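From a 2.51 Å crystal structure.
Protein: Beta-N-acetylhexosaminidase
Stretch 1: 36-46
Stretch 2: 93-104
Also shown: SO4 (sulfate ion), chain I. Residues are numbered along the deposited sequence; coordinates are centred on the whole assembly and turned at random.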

# COMPACT_ATOMS: atom_id res chain seq x y z
N PRO A 36 -13.56 -12.27 -27.95
CA PRO A 36 -12.36 -11.44 -28.17
C PRO A 36 -12.42 -10.08 -27.49
O PRO A 36 -11.42 -9.61 -26.94
CB PRO A 36 -12.35 -11.24 -29.68
CG PRO A 36 -13.06 -12.43 -30.21
CD PRO A 36 -14.12 -12.78 -29.21
N GLU A 37 -13.60 -9.46 -27.52
CA GLU A 37 -13.81 -8.15 -26.92
C GLU A 37 -13.57 -8.15 -25.41
O GLU A 37 -13.19 -7.13 -24.83
CB GLU A 37 -15.24 -7.67 -27.20
CG GLU A 37 -15.55 -7.44 -28.68
CD GLU A 37 -16.03 -8.70 -29.38
OE1 GLU A 37 -16.23 -9.74 -28.71
OE2 GLU A 37 -16.22 -8.65 -30.62
N LEU A 38 -13.85 -9.29 -24.78
CA LEU A 38 -13.77 -9.45 -23.33
C LEU A 38 -12.46 -10.07 -22.80
O LEU A 38 -12.36 -10.36 -21.61
CB LEU A 38 -14.97 -10.26 -22.85
CG LEU A 38 -16.38 -9.65 -22.95
CD1 LEU A 38 -16.41 -8.30 -23.68
CD2 LEU A 38 -17.34 -10.65 -23.57
N ARG A 39 -11.49 -10.35 -23.67
CA ARG A 39 -10.24 -10.95 -23.22
C ARG A 39 -9.59 -10.07 -22.15
O ARG A 39 -8.91 -10.58 -21.26
CB ARG A 39 -9.27 -11.17 -24.37
CG ARG A 39 -9.86 -11.93 -25.54
CD ARG A 39 -9.49 -13.39 -25.48
NE ARG A 39 -10.36 -14.25 -26.28
CZ ARG A 39 -10.29 -14.38 -27.61
NH1 ARG A 39 -9.38 -13.70 -28.30
NH2 ARG A 39 -11.13 -15.19 -28.24
N GLY A 40 -9.80 -8.77 -22.24
CA GLY A 40 -9.27 -7.85 -21.25
C GLY A 40 -9.78 -8.18 -19.86
O GLY A 40 -8.99 -8.45 -18.94
N PRO A 41 -11.11 -8.19 -19.68
CA PRO A 41 -11.68 -8.57 -18.39
C PRO A 41 -11.34 -10.01 -17.97
O PRO A 41 -11.24 -10.27 -16.77
CB PRO A 41 -13.17 -8.41 -18.62
CG PRO A 41 -13.26 -7.30 -19.62
CD PRO A 41 -12.10 -7.54 -20.55
N ARG A 42 -11.17 -10.92 -18.93
CA ARG A 42 -10.79 -12.29 -18.59
C ARG A 42 -9.45 -12.29 -17.85
O ARG A 42 -9.27 -12.99 -16.85
CB ARG A 42 -10.72 -13.18 -19.82
CG ARG A 42 -10.26 -14.61 -19.51
CD ARG A 42 -9.30 -15.13 -20.57
NE ARG A 42 -9.93 -16.08 -21.48
CZ ARG A 42 -9.57 -16.24 -22.75
NH1 ARG A 42 -8.60 -15.51 -23.28
NH2 ARG A 42 -10.20 -17.13 -23.51
N ARG A 43 -8.50 -11.49 -18.35
CA ARG A 43 -7.19 -11.37 -17.73
C ARG A 43 -7.28 -10.85 -16.29
O ARG A 43 -6.65 -11.40 -15.39
CB ARG A 43 -6.26 -10.48 -18.56
CG ARG A 43 -5.86 -11.10 -19.90
CD ARG A 43 -4.84 -10.24 -20.65
NE ARG A 43 -5.44 -9.02 -21.16
CZ ARG A 43 -5.83 -8.85 -22.42
NH1 ARG A 43 -5.68 -9.83 -23.31
NH2 ARG A 43 -6.37 -7.71 -22.79
N TRP A 44 -8.09 -9.82 -16.08
CA TRP A 44 -8.22 -9.25 -14.75
C TRP A 44 -8.80 -10.26 -13.76
O TRP A 44 -8.30 -10.40 -12.64
CB TRP A 44 -9.07 -7.98 -14.74
CG TRP A 44 -9.25 -7.50 -13.37
CD1 TRP A 44 -8.41 -6.70 -12.66
CD2 TRP A 44 -10.33 -7.84 -12.49
NE1 TRP A 44 -8.91 -6.49 -11.40
CE2 TRP A 44 -10.08 -7.19 -11.27
CE3 TRP A 44 -11.47 -8.62 -12.62
CZ2 TRP A 44 -10.95 -7.30 -10.18
CZ3 TRP A 44 -12.33 -8.73 -11.54
CH2 TRP A 44 -12.06 -8.07 -10.34
N LEU A 45 -9.85 -10.96 -14.16
CA LEU A 45 -10.49 -11.97 -13.32
C LEU A 45 -9.51 -13.10 -12.98
O LEU A 45 -9.35 -13.49 -11.80
CB LEU A 45 -11.71 -12.55 -14.03
CG LEU A 45 -12.59 -13.46 -13.18
CD1 LEU A 45 -13.13 -12.68 -11.99
CD2 LEU A 45 -13.71 -14.02 -14.04
N THR A 46 -8.85 -13.61 -14.02
CA THR A 46 -7.81 -14.60 -13.85
C THR A 46 -6.79 -14.18 -12.80
O THR A 46 -6.46 -14.96 -11.92
CB THR A 46 -7.08 -14.87 -15.17
OG1 THR A 46 -7.94 -15.60 -16.06
CG2 THR A 46 -5.81 -15.69 -14.92
N GLY A 93 -22.24 -5.92 -23.05
CA GLY A 93 -22.15 -5.19 -24.31
C GLY A 93 -20.73 -4.75 -24.64
O GLY A 93 -20.41 -4.36 -25.77
N GLY A 94 -19.86 -4.82 -23.64
CA GLY A 94 -18.47 -4.46 -23.81
C GLY A 94 -17.57 -4.91 -22.66
O GLY A 94 -18.03 -5.52 -21.70
N ALA A 95 -16.29 -4.59 -22.79
CA ALA A 95 -15.30 -4.90 -21.79
C ALA A 95 -15.71 -4.41 -20.40
O ALA A 95 -15.73 -5.18 -19.44
CB ALA A 95 -13.97 -4.33 -22.18
N ALA A 96 -16.02 -3.12 -20.30
CA ALA A 96 -16.42 -2.56 -19.02
C ALA A 96 -17.60 -3.32 -18.41
O ALA A 96 -17.64 -3.54 -17.20
CB ALA A 96 -16.76 -1.09 -19.15
N GLY A 97 -18.55 -3.72 -19.24
CA GLY A 97 -19.70 -4.46 -18.75
C GLY A 97 -19.28 -5.79 -18.15
O GLY A 97 -19.70 -6.16 -17.05
N ALA A 98 -18.44 -6.51 -18.89
CA ALA A 98 -17.92 -7.80 -18.45
C ALA A 98 -17.14 -7.63 -17.16
O ALA A 98 -17.18 -8.47 -16.27
CB ALA A 98 -17.04 -8.41 -19.53
N PHE A 99 -16.42 -6.51 -17.05
CA PHE A 99 -15.64 -6.23 -15.87
C PHE A 99 -16.57 -6.13 -14.67
O PHE A 99 -16.33 -6.74 -13.64
CB PHE A 99 -14.84 -4.93 -16.05
CG PHE A 99 -14.03 -4.55 -14.85
CD1 PHE A 99 -12.82 -5.17 -14.59
CD2 PHE A 99 -14.49 -3.58 -13.96
CE1 PHE A 99 -12.06 -4.83 -13.47
CE2 PHE A 99 -13.73 -3.23 -12.84
CZ PHE A 99 -12.52 -3.85 -12.60
N TYR A 100 -17.65 -5.35 -14.81
CA TYR A 100 -18.57 -5.15 -13.70
C TYR A 100 -19.27 -6.46 -13.32
O TYR A 100 -19.54 -6.71 -12.15
CB TYR A 100 -19.56 -4.01 -14.00
CG TYR A 100 -18.85 -2.69 -14.14
CD1 TYR A 100 -17.80 -2.35 -13.28
CD2 TYR A 100 -19.19 -1.79 -15.14
CE1 TYR A 100 -17.12 -1.13 -13.40
CE2 TYR A 100 -18.50 -0.56 -15.28
CZ TYR A 100 -17.47 -0.25 -14.41
OH TYR A 100 -16.80 0.93 -14.52
N GLY A 101 -19.53 -7.30 -14.31
CA GLY A 101 -20.10 -8.61 -14.04
C GLY A 101 -19.16 -9.41 -13.16
O GLY A 101 -19.59 -10.00 -12.18
N ALA A 102 -17.88 -9.42 -13.52
CA ALA A 102 -16.82 -10.02 -12.75
C ALA A 102 -16.83 -9.58 -11.29
O ALA A 102 -16.68 -10.40 -10.39
CB ALA A 102 -15.45 -9.72 -13.37
N GLN A 103 -16.99 -8.28 -11.06
CA GLN A 103 -17.03 -7.77 -9.69
C GLN A 103 -18.23 -8.35 -8.96
O GLN A 103 -18.11 -8.81 -7.83
CB GLN A 103 -17.08 -6.25 -9.65
CG GLN A 103 -15.88 -5.60 -10.30
CD GLN A 103 -14.65 -5.57 -9.42
OE1 GLN A 103 -14.70 -5.93 -8.25
NE2 GLN A 103 -13.55 -5.12 -9.98
N THR A 104 -19.38 -8.35 -9.61
CA THR A 104 -20.56 -8.94 -8.99
C THR A 104 -20.35 -10.42 -8.65
O THR A 104 -20.87 -10.92 -7.65
CB THR A 104 -21.77 -8.76 -9.88
OG1 THR A 104 -22.06 -7.37 -9.98
CG2 THR A 104 -22.96 -9.46 -9.26
S SO4 I . -6.55 -9.50 -26.77
O1 SO4 I . -5.08 -9.47 -26.76
O2 SO4 I . -7.01 -10.78 -26.23
O3 SO4 I . -7.07 -8.40 -25.97
O4 SO4 I . -7.03 -9.37 -28.13

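Helices that run side by side often leave little for hydrogen bonding to do, and the fit of their side chains then carries the contact. The pair formed by residues 39-46 and 95-104 of this beta-N-acetylhexosaminidase is a clear case. Their axes cross at -25°, run in nearly the same direction and approach to 8.6 Å; 453 Å² of surface is buried between the two stretches, and no hydrogen bond crosses it. The general principle is that small residues on one helix allow the other to come close, while the rotamers of the larger ones decide how the remaining space is filled.

Ala95, Ala98 and Ala102 supply the small residues, spaced three and four apart so that they recur along one side of the helix. Pro41 packs against the first two. Its CA-to-CB bond points toward the partner helix, and the ring, puckered C-gamma exo, places CG 4.0 Å from Ala95 CB and 3.9 Å from Ala98 CB. The same CG lies 3.3 Å from Ala95 O, a close approach to a carbonyl that is already engaged by the backbone hydrogen bond from Phe99 N. The approaching atom is a ring carbon, and the contact is one of packing.

Leu38 shows how a chain can reach a contact that its first bond does not aim at. Its CA-to-CB bond points sideways, yet chi1 in m (-67°) carries the branch inward, leaving CG 3.7 Å from Ala98 CB and CD1 3.7 Å from Gly94 C, at the N-cap position of the second helix. Its chi2 of 6° lies between wells, an eclipsed arrangement to be read with caution at 2.51 Å. Leu45 behaves similarly near the other end of the contact: from a sideways start, chi1 in t and chi2 in p bring CD1 to 4.0 Å from Ala102 CB.

Trp44 contributes the largest covered area, 81 Å². With chi1 in t (176°) and chi2 at 85°, its indole extends across the gap and is used in two ways. Its edge meets Ala102, where CZ3 is 3.8 Å from Ala102 CB, and one face receives Phe99. The CA-to-CB bond of Phe99 is also sideways, but chi1 in t (179°) and chi2 at 79° bring the ring inward, so that Phe99 CE1 comes within 3.6 Å of Trp44 CD2. The result is an edge-to-face aromatic pair, with the edge of Phe99 directed at the indole face, the planes inclined at 60° and the centroid of the six-membered indole ring 4.9 Å from that of the phenyl. Gln103, with chi1 and chi2 both in m, brings its amide up to the same indole, placing NE2 3.3 Å from Trp44 CH2.

Arg43 lies beyond reach of the second helix. Its chi1, chi2 and chi3 follow m, t, m, and its guanidinium meets a sulfate, probably from the crystallisation liquor, through weak hydrogen bonds, including NH2 to O3 at 3.3 Å.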